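Local structure of protein LIN-41 (Caenorhabditis elegans, 4UMG) at residues 3-11 / 114-122; 82-90 / 97-105. The protein is a TRIM-NHL protein that controls the onset of developmental plasticity in the worm and carries a filamin domain. All coordinates share one frame; numbering follows the deposited sequence.

Contact 1: residues 3-11 / 114-122; sequences SGPCAKNSS and LVKGTPISG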
loop_
_atom_site.group_PDB
_atom_site.type_symbol
_atom_site.label_atom_id
_atom_site.label_comp_id
_atom_site.label_asym_id
_atom_site.label_seq_id
_atom_site.Cartn_x
_atom_site.Cartn_y
_atom_site.Cartn_z
ATOM N N SER A 3 20.913 -5.096 2.049
ATOM C CA SER A 3 20.966 -3.649 1.823
ATOM C C SER A 3 19.619 -2.957 2.091
ATOM O O SER A 3 19.531 -1.725 2.047
ATOM C CB SER A 3 21.466 -3.344 0.412
ATOM O OG SER A 3 21.592 -1.946 0.203
ATOM N N GLY A 4 18.594 -3.751 2.388
ATOM C CA GLY A 4 17.262 -3.247 2.686
ATOM C C GLY A 4 16.440 -2.914 1.457
ATOM O O GLY A 4 16.959 -2.983 0.339
ATOM N N PRO A 5 15.152 -2.541 1.627
ATOM C CA PRO A 5 14.317 -2.246 0.454
ATOM C C PRO A 5 14.708 -0.955 -0.256
ATOM O O PRO A 5 15.334 -0.075 0.339
ATOM C CB PRO A 5 12.903 -2.193 1.037
ATOM C CG PRO A 5 13.106 -1.724 2.447
ATOM C CD PRO A 5 14.380 -2.394 2.884
ATOM N N CYS A 6 14.377 -0.879 -1.548
ATOM C CA CYS A 6 14.682 0.246 -2.420
ATOM C C CYS A 6 13.345 0.750 -2.919
ATOM O O CYS A 6 12.590 -0.001 -3.525
ATOM C CB CYS A 6 15.579 -0.217 -3.566
ATOM S SG CYS A 6 15.762 0.980 -4.903
ATOM N N ALA A 7 13.041 2.028 -2.678
ATOM C CA ALA A 7 11.757 2.554 -3.087
ATOM C C ALA A 7 11.441 2.398 -4.587
ATOM O O ALA A 7 10.357 1.923 -4.937
ATOM C CB ALA A 7 11.636 4.020 -2.669
ATOM N N LYS A 8 12.359 2.789 -5.464
ATOM C CA LYS A 8 12.119 2.727 -6.909
ATOM C C LYS A 8 11.906 1.336 -7.447
ATOM O O LYS A 8 11.258 1.184 -8.487
ATOM C CB LYS A 8 13.219 3.454 -7.704
ATOM C CG LYS A 8 14.606 2.870 -7.662
ATOM C CD LYS A 8 15.565 3.893 -8.262
ATOM C CE LYS A 8 17.001 3.445 -8.242
ATOM N NZ LYS A 8 17.835 4.451 -8.964
ATOM N N ASN A 9 12.460 0.306 -6.761
ATOM C CA ASN A 9 12.314 -1.066 -7.223
ATOM C C ASN A 9 11.147 -1.803 -6.581
ATOM O O ASN A 9 10.843 -2.933 -6.986
ATOM C CB ASN A 9 13.612 -1.890 -7.006
ATOM C CG ASN A 9 14.783 -1.418 -7.869
ATOM O OD1 ASN A 9 14.645 -0.582 -8.785
ATOM N ND2 ASN A 9 15.971 -1.910 -7.582
ATOM N N SER A 10 10.556 -1.211 -5.538
ATOM C CA SER A 10 9.410 -1.772 -4.801
ATOM C C SER A 10 8.106 -1.332 -5.464
ATOM O O SER A 10 8.022 -0.219 -5.988
ATOM C CB SER A 10 9.461 -1.378 -3.328
ATOM O OG SER A 10 10.667 -1.909 -2.798
ATOM N N SER A 11 7.094 -2.207 -5.485
ATOM C CA SER A 11 5.850 -1.868 -6.166
ATOM C C SER A 11 4.654 -2.593 -5.602
ATOM O O SER A 11 4.802 -3.647 -4.988
ATOM C CB SER A 11 5.957 -2.242 -7.646
ATOM O OG SER A 11 6.255 -3.622 -7.777
ATOM N N LEU A 114 5.875 4.548 1.437
ATOM C CA LEU A 114 7.215 5.100 1.480
ATOM C C LEU A 114 8.205 4.078 1.966
ATOM O O LEU A 114 7.991 3.447 2.998
ATOM C CB LEU A 114 7.289 6.314 2.428
ATOM C CG LEU A 114 6.248 7.436 2.343
ATOM C CD1 LEU A 114 6.628 8.560 3.307
ATOM C CD2 LEU A 114 6.128 8.018 0.967
ATOM N N VAL A 115 9.297 3.914 1.219
ATOM C CA VAL A 115 10.374 3.019 1.618
ATOM C C VAL A 115 11.552 3.951 1.883
ATOM O O VAL A 115 11.942 4.714 0.991
ATOM C CB VAL A 115 10.694 1.935 0.537
ATOM C CG1 VAL A 115 12.105 1.388 0.705
ATOM C CG2 VAL A 115 9.676 0.803 0.606
ATOM N N LYS A 116 12.023 3.978 3.146
ATOM C CA LYS A 116 13.134 4.841 3.610
ATOM C C LYS A 116 12.818 6.321 3.335
ATOM O O LYS A 116 13.698 7.110 2.963
ATOM C CB LYS A 116 14.477 4.431 3.013
ATOM C CG LYS A 116 14.924 3.029 3.406
ATOM C CD LYS A 116 16.186 2.678 2.628
ATOM C CE LYS A 116 16.655 1.282 2.940
ATOM N NZ LYS A 116 17.710 0.844 1.988
ATOM N N GLY A 117 11.543 6.657 3.470
ATOM C CA GLY A 117 11.081 8.032 3.281
ATOM C C GLY A 117 10.824 8.440 1.857
ATOM O O GLY A 117 10.561 9.607 1.598
ATOM N N THR A 118 10.880 7.502 0.919
ATOM C CA THR A 118 10.649 7.820 -0.489
ATOM C C THR A 118 9.455 7.050 -1.036
ATOM O O THR A 118 9.432 5.836 -0.877
ATOM C CB THR A 118 11.916 7.475 -1.331
ATOM O OG1 THR A 118 12.994 8.302 -0.904
ATOM C CG2 THR A 118 11.675 7.643 -2.844
ATOM N N PRO A 119 8.522 7.693 -1.776
ATOM C CA PRO A 119 7.384 6.937 -2.352
ATOM C C PRO A 119 7.841 5.809 -3.260
ATOM O O PRO A 119 8.796 5.998 -4.047
ATOM C CB PRO A 119 6.622 7.986 -3.162
ATOM C CG PRO A 119 6.958 9.310 -2.468
ATOM C CD PRO A 119 8.410 9.141 -2.060
ATOM N N ILE A 120 7.176 4.637 -3.158
ATOM C CA ILE A 120 7.545 3.518 -4.020
ATOM C C ILE A 120 7.059 3.767 -5.428
ATOM O O ILE A 120 6.314 4.723 -5.650
ATOM C CB ILE A 120 7.057 2.171 -3.469
ATOM C CG1 ILE A 120 5.483 2.087 -3.408
ATOM C CG2 ILE A 120 7.735 1.899 -2.117
ATOM C CD1 ILE A 120 4.917 0.674 -3.201
ATOM N N SER A 121 7.421 2.870 -6.382
ATOM C CA SER A 121 6.962 3.064 -7.760
ATOM C C SER A 121 5.438 3.074 -7.792
ATOM O O SER A 121 4.788 2.234 -7.169
ATOM C CB SER A 121 7.508 1.966 -8.670
ATOM O OG SER A 121 6.949 0.720 -8.310
ATOM N N GLY A 122 4.882 4.062 -8.455
ATOM C CA GLY A 122 3.440 4.161 -8.594
ATOM C C GLY A 122 2.722 4.912 -7.498
ATOM O O GLY A 122 1.504 5.044 -7.587
#
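Lys116 reaches across to the backbone of residues 3-5 from the tight turn of segment 114-122. Its CB already points toward the other segment, and beyond CG the chain runs fully extended. CD passes near the carbonyl of Pro5, CE comes within 3.2 Å of Pro5 O, and NZ ends between two acceptors, bonding Pro5 O at 3.0 Å and Ser3 O at 3.1 Å. The second of these bonds lies in the carbonyl plane. A long, flexible cation suits an exposed position where backbone oxygens are the partners. Beside it, Val115 CG1 packs on Pro5 CB at 3.7 Å; CG1 stands anti to the backbone N (chi1 158°), which brings it to Pro5 O and Ala7 N. Ala7 is small enough to sit close against the turn, its CB 3.6 Å from Thr118 CG2 and also facing Val115 CB. Farther along, Ser10 O is gripped twice by Ser121, whose N and OG come from opposite faces of the carbonyl plane; the shorter bond, OG to Ser10 O, is 2.7 Å. Ser121 OG can do this because it lies between its own backbone N and carbonyl carbon (chi1 66°). An alanine here would keep the N-H bond but would probably leave Ser10 O held from one face, making this end of the coil less firmly fixed. Ser10 OG meanwhile bonds Cys6 O at 2.8 Å and takes the N-H of Arg33, tying the segment to the loop that follows strand 26-31. Lys116 and Gly117, both at positive phi, form the type I' turn from Val115 to Thr118, characteristic of a two-residue beta hairpin; here it links the last two strands of the immunoglobulin-like filamin fold, with the N-terminal coil laid across it.

Contact 2: residues 82-90 / 97-105; sequences GSTVEVTMT and VALSYYPSI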
loop_
_atom_site.group_PDB
_atom_site.type_symbol
_atom_site.label_atom_id
_atom_site.label_comp_id
_atom_site.label_asym_id
_atom_site.label_seq_id
_atom_site.Cartn_x
_atom_site.Cartn_y
_atom_site.Cartn_z
ATOM N N GLY A 82 -10.473 13.535 3.945
ATOM C CA GLY A 82 -9.192 13.945 4.501
ATOM C C GLY A 82 -8.745 13.295 5.786
ATOM O O GLY A 82 -7.658 13.622 6.285
ATOM N N SER A 83 -9.506 12.294 6.278
ATOM C CA SER A 83 -9.184 11.593 7.517
ATOM C C SER A 83 -8.236 10.445 7.239
ATOM O O SER A 83 -8.367 9.786 6.203
ATOM C CB SER A 83 -10.451 11.022 8.165
ATOM O OG SER A 83 -11.402 12.036 8.459
ATOM N N THR A 84 -7.318 10.178 8.182
ATOM C CA THR A 84 -6.380 9.040 8.071
ATOM C C THR A 84 -7.155 7.790 8.418
ATOM O O THR A 84 -8.068 7.817 9.252
ATOM C CB THR A 84 -5.171 9.187 9.010
ATOM O OG1 THR A 84 -5.613 9.283 10.349
ATOM C CG2 THR A 84 -4.306 10.395 8.681
ATOM N N VAL A 85 -6.798 6.702 7.754
ATOM C CA VAL A 85 -7.435 5.392 7.911
ATOM C C VAL A 85 -6.327 4.527 8.433
ATOM O O VAL A 85 -5.211 4.575 7.916
ATOM C CB VAL A 85 -7.987 4.942 6.511
ATOM C CG1 VAL A 85 -8.540 3.534 6.522
ATOM C CG2 VAL A 85 -9.048 5.938 6.005
ATOM N N GLU A 86 -6.621 3.689 9.442
ATOM C CA GLU A 86 -5.573 2.845 10.009
ATOM C C GLU A 86 -5.147 1.759 9.009
ATOM O O GLU A 86 -5.991 1.018 8.506
ATOM C CB GLU A 86 -6.065 2.212 11.323
ATOM C CG GLU A 86 -5.027 1.360 12.048
ATOM C CD GLU A 86 -3.862 2.065 12.727
ATOM O OE1 GLU A 86 -3.970 3.274 13.035
ATOM O OE2 GLU A 86 -2.856 1.376 13.006
ATOM N N VAL A 87 -3.850 1.695 8.715
ATOM C CA VAL A 87 -3.323 0.657 7.796
ATOM C C VAL A 87 -2.535 -0.363 8.606
ATOM O O VAL A 87 -1.613 0.008 9.313
ATOM C CB VAL A 87 -2.440 1.281 6.672
ATOM C CG1 VAL A 87 -1.883 0.203 5.739
ATOM C CG2 VAL A 87 -3.237 2.316 5.879
ATOM N N THR A 88 -2.869 -1.652 8.484
ATOM C CA THR A 88 -2.122 -2.678 9.194
ATOM C C THR A 88 -1.149 -3.299 8.206
ATOM O O THR A 88 -1.553 -3.647 7.093
ATOM C CB THR A 88 -3.121 -3.704 9.747
ATOM O OG1 THR A 88 -3.921 -3.062 10.744
ATOM C CG2 THR A 88 -2.427 -4.946 10.336
ATOM N N MET A 89 0.136 -3.425 8.591
ATOM C CA MET A 89 1.113 -4.045 7.717
ATOM C C MET A 89 1.639 -5.324 8.351
ATOM O O MET A 89 2.081 -5.339 9.502
ATOM C CB MET A 89 2.191 -3.090 7.212
ATOM C CG MET A 89 3.266 -2.679 8.167
ATOM S SD MET A 89 4.575 -1.938 7.142
ATOM C CE MET A 89 3.700 -0.471 6.532
ATOM N N THR A 90 1.413 -6.408 7.634
ATOM C CA THR A 90 1.795 -7.762 8.036
ATOM C C THR A 90 2.943 -8.203 7.150
ATOM O O THR A 90 2.736 -8.300 5.932
ATOM C CB THR A 90 0.573 -8.690 7.871
ATOM O OG1 THR A 90 -0.547 -8.111 8.528
ATOM C CG2 THR A 90 0.826 -10.107 8.399
ATOM N N VAL A 97 4.647 -7.578 1.621
ATOM C CA VAL A 97 3.994 -6.974 2.765
ATOM C C VAL A 97 2.501 -6.830 2.403
ATOM O O VAL A 97 2.172 -6.320 1.326
ATOM C CB VAL A 97 4.647 -5.649 3.264
ATOM C CG1 VAL A 97 4.639 -4.569 2.197
ATOM C CG2 VAL A 97 3.986 -5.138 4.550
ATOM N N ALA A 98 1.619 -7.325 3.268
ATOM C CA ALA A 98 0.180 -7.167 3.049
ATOM C C ALA A 98 -0.252 -5.913 3.811
ATOM O O ALA A 98 0.115 -5.758 4.981
ATOM C CB ALA A 98 -0.572 -8.389 3.582
ATOM N N LEU A 99 -0.944 -4.969 3.122
ATOM C CA LEU A 99 -1.456 -3.746 3.706
ATOM C C LEU A 99 -2.960 -3.887 3.804
ATOM O O LEU A 99 -3.601 -4.206 2.806
ATOM C CB LEU A 99 -1.135 -2.561 2.805
ATOM C CG LEU A 99 0.353 -2.283 2.553
ATOM C CD1 LEU A 99 0.509 -1.009 1.752
ATOM C CD2 LEU A 99 1.129 -2.114 3.851
ATOM N N SER A 100 -3.506 -3.771 5.007
ATOM C CA SER A 100 -4.937 -3.946 5.206
ATOM C C SER A 100 -5.579 -2.692 5.735
ATOM O O SER A 100 -5.009 -2.017 6.591
ATOM C CB SER A 100 -5.214 -5.112 6.164
ATOM O OG SER A 100 -4.901 -6.324 5.506
ATOM N N TYR A 101 -6.747 -2.337 5.188
ATOM C CA TYR A 101 -7.476 -1.174 5.648
ATOM C C TYR A 101 -8.981 -1.373 5.503
ATOM O O TYR A 101 -9.430 -2.244 4.758
ATOM C CB TYR A 101 -6.980 0.115 4.944
ATOM C CG TYR A 101 -7.452 0.230 3.514
ATOM C CD1 TYR A 101 -6.800 -0.450 2.484
ATOM C CD2 TYR A 101 -8.515 1.066 3.175
ATOM C CE1 TYR A 101 -7.213 -0.320 1.157
ATOM C CE2 TYR A 101 -8.984 1.141 1.868
ATOM C CZ TYR A 101 -8.324 0.453 0.859
ATOM O OH TYR A 101 -8.754 0.541 -0.438
ATOM N N TYR A 102 -9.768 -0.558 6.207
ATOM C CA TYR A 102 -11.239 -0.678 6.191
ATOM C C TYR A 102 -11.837 0.646 5.733
ATOM O O TYR A 102 -11.832 1.615 6.503
ATOM C CB TYR A 102 -11.721 -1.019 7.585
ATOM C CG TYR A 102 -13.202 -1.283 7.683
ATOM C CD1 TYR A 102 -13.717 -2.559 7.472
ATOM C CD2 TYR A 102 -14.084 -0.279 8.077
ATOM C CE1 TYR A 102 -15.078 -2.817 7.608
ATOM C CE2 TYR A 102 -15.442 -0.544 8.273
ATOM C CZ TYR A 102 -15.929 -1.822 8.048
ATOM O OH TYR A 102 -17.267 -2.101 8.192
ATOM N N PRO A 103 -12.280 0.729 4.455
ATOM C CA PRO A 103 -12.851 1.987 3.958
ATOM C C PRO A 103 -14.305 2.115 4.397
ATOM O O PRO A 103 -15.152 1.385 3.884
ATOM C CB PRO A 103 -12.698 1.877 2.445
ATOM C CG PRO A 103 -12.662 0.399 2.167
ATOM C CD PRO A 103 -12.306 -0.329 3.425
ATOM N N SER A 104 -14.589 3.027 5.348
ATOM C CA SER A 104 -15.956 3.154 5.902
ATOM C C SER A 104 -16.918 3.915 4.996
ATOM O O SER A 104 -18.135 3.755 5.106
ATOM C CB SER A 104 -15.908 3.793 7.287
ATOM O OG SER A 104 -15.695 5.194 7.220
ATOM N N ILE A 105 -16.382 4.781 4.134
ATOM C CA ILE A 105 -17.179 5.629 3.264
ATOM C C ILE A 105 -16.786 5.445 1.790
ATOM O O ILE A 105 -15.651 5.062 1.475
ATOM C CB ILE A 105 -17.151 7.111 3.729
ATOM C CG1 ILE A 105 -15.737 7.734 3.660
ATOM C CG2 ILE A 105 -17.774 7.272 5.116
ATOM C CD1 ILE A 105 -15.715 9.277 3.775
HETATM O O HOH W 1 -8.693 0.675 8.507
HETATM O O HOH W 2 -6.037 -1.742 9.488
HETATM O O HOH W 3 -2.172 -6.613 6.771
#
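The buried ring of Tyr101 meets Val85 obliquely, its CD2 4.2 Å from Val85 CG1, then leads away from segment 82-90; the side chain also touches Thr26. With CG between the backbone N and carbonyl carbon (chi1 75°), it is CB, 3.8 Å from Glu86 O, that stays by the partner strand. The Tyr102 side chain, by contrast, is exposed and lies by Glu23 and Gln25, while the backbone O of Tyr102 is 3.8 Å from Val85 CG1. These residues flank the open end of an antiparallel beta hairpin in the immunoglobulin-like filamin domain. Toward its turn, Thr88 with Ser100 and Thr90 with Ala98 are hydrogen-bonded pairs; Thr88 N to Ser100 O is 2.9 Å and nearly straight at 166°. Between them, Met89 and Leu99 form a non-hydrogen-bonded pair, side by side, Met89 CB 3.7 Å from Leu99 CD2, on the face turned to Val73, Ala75 and Ile113; branched Leu99 suits the buried place, and Met89's flexible thioether bends along it, partly exposed. Thr88, Thr90 and Ser100 put hydroxyls on the other face. Where the strands part, water 1 accepts from Tyr102 N and donates to Glu86 O at 2.7 Å. Water 3 joins Thr90 OG1, Ser100 OG and Ala98 O, the last at 3.0 Å.

How the contacts relate
Contact 2 is nested within the long loop closed by contact 1, and the two lie on opposite sides of the chain's centre, their centres 19 Å apart and their nearest atoms about 7 Å. Both are partly buried and both reach the same sheet; Val115 of contact 1 and Met89 of contact 2 both rest on Val73, while Ile120 and Leu99 share Ile113. Their chemistry differs with position. In contact 1 an irregular coil is held by bonds to its carbonyls, from the side chains of Lys116 and Ser121 and from the backbone N of Ser121, and by a small apolar patch, whereas in contact 2 neighbouring strands use regular backbone pairing, with an apolar inner face and waters bridging the polar side.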